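Uncharacterized protein (Listeria monocytogenes, PDB 3MAB) is of unknown function but belongs to the TfoX C-terminal domain family of the helix-hairpin-helix clan, and may, like many members of that clan, bind nucleic acid. Local coordinates at residues Leu9-Leu20 with Ala57-Trp67. The protein carries 2 engineered substitutions. Numbering follows the deposited sequence. Where two conformers were deposited one is given.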
ATOM      1  N   LEU B   9      -0.508  -6.317   2.424  1.00 14.48           N
ATOM      2  CA  LEU B   9       0.179  -5.145   1.863  1.00 12.78           C
ATOM      3  C   LEU B   9      -0.731  -4.342   0.962  1.00 13.44           C
ATOM      4  O   LEU B   9      -1.654  -4.883   0.317  1.00 14.87           O
ATOM      5  CB  LEU B   9       1.358  -5.553   1.036  1.00 13.10           C
ATOM      6  CG  LEU B   9       2.401  -6.410   1.723  1.00 13.00           C
ATOM      7  CD1 LEU B   9       3.499  -6.746   0.737  1.00 14.84           C
ATOM      8  CD2 LEU B   9       2.984  -5.854   3.042  1.00 17.69           C
ATOM      9  N   PRO B  10      -0.480  -3.017   0.882  1.00 14.13           N
ATOM     10  CA  PRO B  10      -1.317  -2.201  -0.028  1.00 13.97           C
ATOM     11  C   PRO B  10      -1.324  -2.765  -1.463  1.00 13.39           C
ATOM     12  O   PRO B  10      -0.259  -3.193  -1.967  1.00 12.34           O
ATOM     13  CB  PRO B  10      -0.660  -0.818   0.010  1.00 16.59           C
ATOM     14  CG  PRO B  10       0.357  -0.897   1.079  1.00 17.07           C
ATOM     15  CD  PRO B  10       0.604  -2.245   1.503  1.00 15.18           C
ATOM     16  N   ASN B  11      -2.477  -2.735  -2.129  1.00 13.72           N
ATOM     17  CA  ASN B  11      -2.695  -3.129  -3.521  1.00 12.72           C
ATOM     18  C   ASN B  11      -2.646  -4.594  -3.851  1.00 13.98           C
ATOM     19  O   ASN B  11      -2.871  -4.928  -5.008  1.00 15.18           O
ATOM     20  CB  ASN B  11      -1.689  -2.398  -4.444  1.00 12.07           C
ATOM     21  CG  ASN B  11      -1.454  -0.973  -4.022  1.00 12.76           C
ATOM     22  OD1 ASN B  11      -2.383  -0.181  -4.009  1.00 17.85           O
ATOM     23  ND2 ASN B  11      -0.216  -0.652  -3.632  1.00 13.94           N
ATOM     24  N   ILE B  12      -2.295  -5.447  -2.903  1.00 14.48           N
ATOM     25  CA  ILE B  12      -2.178  -6.881  -3.181  1.00 16.42           C
ATOM     26  C   ILE B  12      -3.443  -7.624  -2.837  1.00 16.85           C
ATOM     27  O   ILE B  12      -3.676  -7.860  -1.665  1.00 20.41           O
ATOM     28  CB  ILE B  12      -0.947  -7.504  -2.484  1.00 15.62           C
ATOM     29  CG1 ILE B  12       0.290  -6.699  -2.855  1.00 21.63           C
ATOM     30  CG2 ILE B  12      -0.819  -8.989  -2.941  1.00 15.13           C
ATOM     31  CD1 ILE B  12       1.624  -7.325  -2.526  1.00 23.92           C
ATOM     32  N   GLY B  13      -4.235  -7.968  -3.865  1.00 16.52           N
ATOM     33  CA  GLY B  13      -5.417  -8.804  -3.715  1.00 17.88           C
ATOM     34  C   GLY B  13      -5.071 -10.261  -3.616  1.00 17.89           C
ATOM     35  O   GLY B  13      -3.926 -10.659  -3.751  1.00 16.27           O
ATOM     36  N   LYS B  14      -6.094 -11.085  -3.426  1.00 18.99           N
ATOM     37  CA  LYS B  14      -5.810 -12.477  -3.108  0.50 18.79           C
ATOM     38  C   LYS B  14      -5.190 -13.161  -4.334  1.00 17.85           C
ATOM     39  O   LYS B  14      -4.267 -13.947  -4.205  1.00 18.44           O
ATOM     40  CB  LYS B  14      -7.066 -13.186  -2.581  0.50 20.69           C
ATOM     41  CG  LYS B  14      -7.529 -12.662  -1.216  0.50 22.58           C
ATOM     42  CD  LYS B  14      -8.117 -11.248  -1.277  0.50 25.19           C
ATOM     43  CE  LYS B  14      -9.094 -10.960  -0.153  0.50 26.98           C
ATOM     44  NZ  LYS B  14      -9.889  -9.720  -0.430  0.50 27.68           N
ATOM     45  N   VAL B  15      -5.645 -12.840  -5.516  1.00 17.01           N
ATOM     46  CA  VAL B  15      -5.147 -13.445  -6.707  1.00 17.90           C
ATOM     47  C   VAL B  15      -3.701 -13.034  -7.047  1.00 17.11           C
ATOM     48  O   VAL B  15      -2.839 -13.839  -7.439  1.00 17.60           O
ATOM     49  CB  VAL B  15      -6.164 -13.170  -7.821  1.00 20.52           C
ATOM     50  CG1 VAL B  15      -5.591 -13.536  -9.134  1.00 22.29           C
ATOM     51  CG2 VAL B  15      -7.531 -13.917  -7.505  1.00 21.60           C
ATOM     52  N   LEU B  16      -3.393 -11.770  -6.884  1.00 15.90           N
ATOM     53  CA  LEU B  16      -2.001 -11.348  -7.034  1.00 13.97           C
ATOM     54  C   LEU B  16      -1.082 -12.001  -5.970  1.00 12.13           C
ATOM     55  O   LEU B  16       0.042 -12.368  -6.288  1.00 12.49           O
ATOM     56  CB  LEU B  16      -1.898  -9.823  -6.978  1.00 12.71           C
ATOM     57  CG  LEU B  16      -0.540  -9.178  -7.163  1.00 11.34           C
ATOM     58  CD1 LEU B  16       0.200  -9.690  -8.442  1.00 15.20           C
ATOM     59  CD2 LEU B  16      -0.651  -7.653  -7.200  1.00 13.19           C
ATOM     60  N   GLU B  17      -1.566 -12.144  -4.723  1.00 11.86           N
ATOM     61  CA  GLU B  17      -0.817 -12.868  -3.696  1.00 11.44           C
ATOM     62  C   GLU B  17      -0.544 -14.288  -4.239  1.00 11.47           C
ATOM     63  O   GLU B  17       0.552 -14.768  -4.115  1.00 10.01           O
ATOM     64  CB  GLU B  17      -1.579 -12.935  -2.359  1.00 13.88           C
ATOM     65  CG  GLU B  17      -0.957 -13.946  -1.326  1.00 13.82           C
ATOM     66  CD  GLU B  17      -1.637 -13.915   0.010  1.00 23.36           C
ATOM     67  OE1 GLU B  17      -2.788 -14.332   0.081  1.00 28.41           O
ATOM     68  OE2 GLU B  17      -1.041 -13.382   0.965  1.00 28.78           O
ATOM     69  N   GLN B  18      -1.554 -14.985  -4.778  1.00 12.24           N
ATOM     70  CA  GLN B  18      -1.382 -16.351  -5.281  1.00 12.51           C
ATOM     71  C   GLN B  18      -0.374 -16.350  -6.419  1.00 11.68           C
ATOM     72  O   GLN B  18       0.453 -17.233  -6.516  1.00 12.97           O
ATOM     73  CB  GLN B  18      -2.711 -16.943  -5.743  1.00 13.98           C
ATOM     74  CG  GLN B  18      -3.628 -17.202  -4.635  1.00 16.01           C
ATOM     75  CD  GLN B  18      -5.050 -17.511  -5.066  1.00 22.94           C
ATOM     76  OE1 GLN B  18      -5.544 -17.059  -6.133  1.00 25.41           O
ATOM     77  NE2 GLN B  18      -5.740 -18.259  -4.222  1.00 27.49           N
ATOM     78  N   ASP B  19      -0.450 -15.359  -7.294  1.00 12.66           N
ATOM     79  CA  ASP B  19       0.508 -15.296  -8.443  1.00 15.10           C
ATOM     80  C   ASP B  19       1.950 -15.090  -7.959  1.00 11.40           C
ATOM     81  O   ASP B  19       2.873 -15.732  -8.458  1.00 13.52           O
ATOM     82  CB  ASP B  19       0.123 -14.180  -9.433  1.00 16.86           C
ATOM     83  CG  ASP B  19      -1.179 -14.499 -10.184  1.00 24.51           C
ATOM     84  OD1 ASP B  19      -1.599 -15.686 -10.262  1.00 25.34           O
ATOM     85  OD2 ASP B  19      -1.768 -13.521 -10.715  1.00 32.14           O
ATOM     86  N   LEU B  20       2.101 -14.237  -6.940  1.00 10.72           N
ATOM     87  CA  LEU B  20       3.405 -14.024  -6.373  1.00  9.32           C
ATOM     88  C   LEU B  20       3.955 -15.354  -5.787  1.00  9.62           C
ATOM     89  O   LEU B  20       5.075 -15.715  -6.033  1.00 10.16           O
ATOM     90  CB  LEU B  20       3.374 -12.942  -5.328  1.00  9.01           C
ATOM     91  CG  LEU B  20       3.348 -11.506  -5.849  1.00  9.22           C
ATOM     92  CD1 LEU B  20       2.974 -10.603  -4.673  1.00 11.31           C
ATOM     93  CD2 LEU B  20       4.683 -11.075  -6.474  1.00 10.93           C
ATOM     94  N   ALA B  57       0.737  -1.965  -8.632  1.00  9.49           N
ATOM     95  CA  ALA B  57       0.371  -2.565  -7.350  1.00 10.32           C
ATOM     96  C   ALA B  57       1.563  -3.066  -6.586  1.00  9.13           C
ATOM     97  O   ALA B  57       1.701  -2.839  -5.386  1.00 10.20           O
ATOM     98  CB  ALA B  57      -0.633  -3.717  -7.561  1.00 11.88           C
ATOM     99  N   LEU B  58       2.475  -3.712  -7.291  1.00  9.23           N
ATOM    100  CA  LEU B  58       3.653  -4.282  -6.705  1.00  8.68           C
ATOM    101  C   LEU B  58       4.593  -3.194  -6.186  1.00  7.91           C
ATOM    102  O   LEU B  58       5.134  -3.301  -5.086  1.00  9.91           O
ATOM    103  CB  LEU B  58       4.393  -5.188  -7.683  1.00  8.68           C
ATOM    104  CG  LEU B  58       3.668  -6.454  -8.012  1.00  8.09           C
ATOM    105  CD1 LEU B  58       4.354  -7.152  -9.171  1.00 10.26           C
ATOM    106  CD2 LEU B  58       3.626  -7.432  -6.865  1.00 10.99           C
ATOM    107  N   GLU B  59       4.798  -2.114  -6.961  1.00  8.48           N
ATOM    108  CA  GLU B  59       5.664  -1.031  -6.489  1.00  9.00           C
ATOM    109  C   GLU B  59       5.056  -0.330  -5.314  1.00 10.11           C
ATOM    110  O   GLU B  59       5.749   0.000  -4.348  1.00 10.33           O
ATOM    111  CB  GLU B  59       5.966  -0.017  -7.606  1.00  9.78           C
ATOM    112  CG  GLU B  59       6.866   1.125  -7.237  1.00 10.99           C
ATOM    113  CD  GLU B  59       8.266   0.719  -6.834  1.00 13.34           C
ATOM    114  OE1 GLU B  59       8.725  -0.339  -7.299  1.00 15.81           O
ATOM    115  OE2 GLU B  59       8.959   1.478  -6.115  1.00 14.68           O
ATOM    116  N   GLY B  60       3.741  -0.100  -5.352  1.00  9.85           N
ATOM    117  CA  GLY B  60       3.060   0.498  -4.226  1.00 11.18           C
ATOM    118  C   GLY B  60       3.199  -0.412  -2.992  1.00 11.15           C
ATOM    119  O   GLY B  60       3.472   0.066  -1.897  1.00 13.82           O
ATOM    120  N   ALA B  61       3.069  -1.702  -3.167  1.00 11.03           N
ATOM    121  CA  ALA B  61       3.265  -2.631  -2.032  1.00 11.45           C
ATOM    122  C   ALA B  61       4.658  -2.498  -1.415  1.00 12.47           C
ATOM    123  O   ALA B  61       4.800  -2.407  -0.182  1.00 15.97           O
ATOM    124  CB  ALA B  61       2.978  -4.077  -2.466  1.00 11.89           C
ATOM    125  N   VAL B  62       5.672  -2.470  -2.268  1.00 12.84           N
ATOM    126  CA  VAL B  62       7.061  -2.309  -1.845  1.00 14.69           C
ATOM    127  C   VAL B  62       7.265  -1.022  -1.060  1.00 16.39           C
ATOM    128  O   VAL B  62       7.961  -1.000  -0.019  1.00 19.61           O
ATOM    129  CB  VAL B  62       8.022  -2.404  -3.057  1.00 15.18           C
ATOM    130  CG1 VAL B  62       9.455  -1.986  -2.680  1.00 20.93           C
ATOM    131  CG2 VAL B  62       7.992  -3.860  -3.667  1.00 17.38           C
ATOM    132  N   GLN B  63       6.632   0.049  -1.523  1.00 14.45           N
ATOM    133  CA  GLN B  63       6.744   1.360  -0.886  1.00 15.54           C
ATOM    134  C   GLN B  63       5.832   1.531   0.270  1.00 17.05           C
ATOM    135  O   GLN B  63       5.903   2.552   0.968  1.00 19.85           O
ATOM    136  CB  GLN B  63       6.509   2.483  -1.915  1.00 13.83           C
ATOM    137  CG  GLN B  63       7.620   2.566  -2.882  1.00 14.77           C
ATOM    138  CD  GLN B  63       7.602   3.853  -3.673  1.00 15.27           C
ATOM    139  OE1 GLN B  63       7.168   4.892  -3.131  1.00 17.28           O
ATOM    140  NE2 GLN B  63       8.068   3.827  -4.912  1.00 14.70           N
ATOM    141  N   GLY B  64       4.929   0.583   0.518  1.00 15.69           N
ATOM    142  CA  GLY B  64       3.956   0.739   1.576  1.00 16.88           C
ATOM    143  C   GLY B  64       2.853   1.771   1.375  1.00 17.55           C
ATOM    144  O   GLY B  64       2.317   2.350   2.341  1.00 20.70           O
ATOM    145  N   ILE B  65       2.428   1.949   0.126  1.00 16.97           N
ATOM    146  CA  ILE B  65       1.414   2.941  -0.229  1.00 16.60           C
ATOM    147  C   ILE B  65       0.424   2.439  -1.257  1.00 16.36           C
ATOM    148  O   ILE B  65       0.803   1.604  -2.072  1.00 14.51           O
ATOM    149  CB  ILE B  65       2.034   4.267  -0.744  1.00 17.05           C
ATOM    150  CG1 ILE B  65       2.792   4.062  -2.038  1.00 15.43           C
ATOM    151  CG2 ILE B  65       2.963   4.891   0.294  1.00 21.74           C
ATOM    152  CD1 ILE B  65       3.336   5.382  -2.690  1.00 18.53           C
ATOM    153  N   ARG B  66      -0.809   2.966  -1.281  1.00 16.41           N
ATOM    154  CA  ARG B  66      -1.707   2.708  -2.396  1.00 16.59           C
ATOM    155  C   ARG B  66      -1.013   3.204  -3.651  1.00 14.82           C
ATOM    156  O   ARG B  66      -0.345   4.236  -3.628  1.00 15.84           O
ATOM    157  CB  ARG B  66      -3.139   3.261  -2.235  1.00 18.67           C
ATOM    158  CG  ARG B  66      -3.280   4.746  -2.202  1.00 20.60           C
ATOM    159  CD  ARG B  66      -4.729   5.030  -1.765  1.00 22.56           C
ATOM    160  NE  ARG B  66      -5.106   6.421  -1.870  1.00 26.82           N
ATOM    161  CZ  ARG B  66      -4.776   7.366  -0.997  1.00 28.58           C
ATOM    162  NH1 ARG B  66      -4.006   7.095   0.046  1.00 26.35           N
ATOM    163  NH2 ARG B  66      -5.192   8.608  -1.190  1.00 28.34           N
ATOM    164  N   TRP B  67      -1.145   2.451  -4.736  1.00 15.71           N
ATOM    165  CA  TRP B  67      -0.417   2.752  -5.952  1.00 15.96           C
ATOM    166  C   TRP B  67      -0.802   4.118  -6.475  1.00 17.76           C
ATOM    167  O   TRP B  67      -0.010   4.740  -7.145  1.00 15.93           O
ATOM    168  CB  TRP B  67      -0.603   1.681  -7.091  1.00 16.35           C
ATOM    169  CG  TRP B  67      -2.030   1.535  -7.533  1.00 17.89           C
ATOM    170  CD1 TRP B  67      -2.964   0.646  -7.062  1.00 19.53           C
ATOM    171  CD2 TRP B  67      -2.697   2.327  -8.497  1.00 18.69           C
ATOM    172  NE1 TRP B  67      -4.196   0.882  -7.633  1.00 20.11           N
ATOM    173  CE2 TRP B  67      -4.059   1.907  -8.531  1.00 18.12           C
ATOM    174  CE3 TRP B  67      -2.297   3.382  -9.332  1.00 20.18           C
ATOM    175  CZ2 TRP B  67      -5.001   2.474  -9.391  1.00 22.20           C
ATOM    176  CZ3 TRP B  67      -3.241   3.958 -10.183  1.00 23.69           C
ATOM    177  CH2 TRP B  67      -4.587   3.494 -10.206  1.00 24.84           C
TER
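Asn11 reaches across to the backbone of helix 52-63 and of the residues that follow it, using both halves of its carboxamide. Its ND2 donates to Ile65 O at 2.9 Å, with the acceptor close to the amide plane, and makes a weak, more bent bond to Ala57 O. The amide oxygen, OD1, accepts from Trp67 N at 3.0 Å (154° at the hydrogen); this donor lies 32° off the carbonyl plane. The two stronger bonds, one at each end of the carboxamide, fix its rotation, and OD1 also lies 3.2 Å from Trp67 CD1, the amide and indole planes being 56° apart. Gly60, with no side chain on this face, is consistent with ND2 lying close against the helix. Asn11 sits at positive phi in a type II turn, Leu9 to Ile12, and this turn packs on a Schellman motif in which Gly64, also at positive phi, follows the last turn; the lead-in to helix 14-22 thus meets the exit of helix 52-63 in this all-helical domain. Pro10 lays its CG against Gly64 C (3.7 Å). The methyl of Ala61 is enclosed by the turn: its CB lies 4.1 Å from Leu9 CB, 3.4 Å from Pro10 O and 3.5 Å from Ile12 CD1. Deeper in, the Leu58 and Leu20 side chains run past each other in opposite directions, CD2 to CD2 at 3.8 Å. Outward, Arg66 forms a salt bridge with Asp19 of the second subunit.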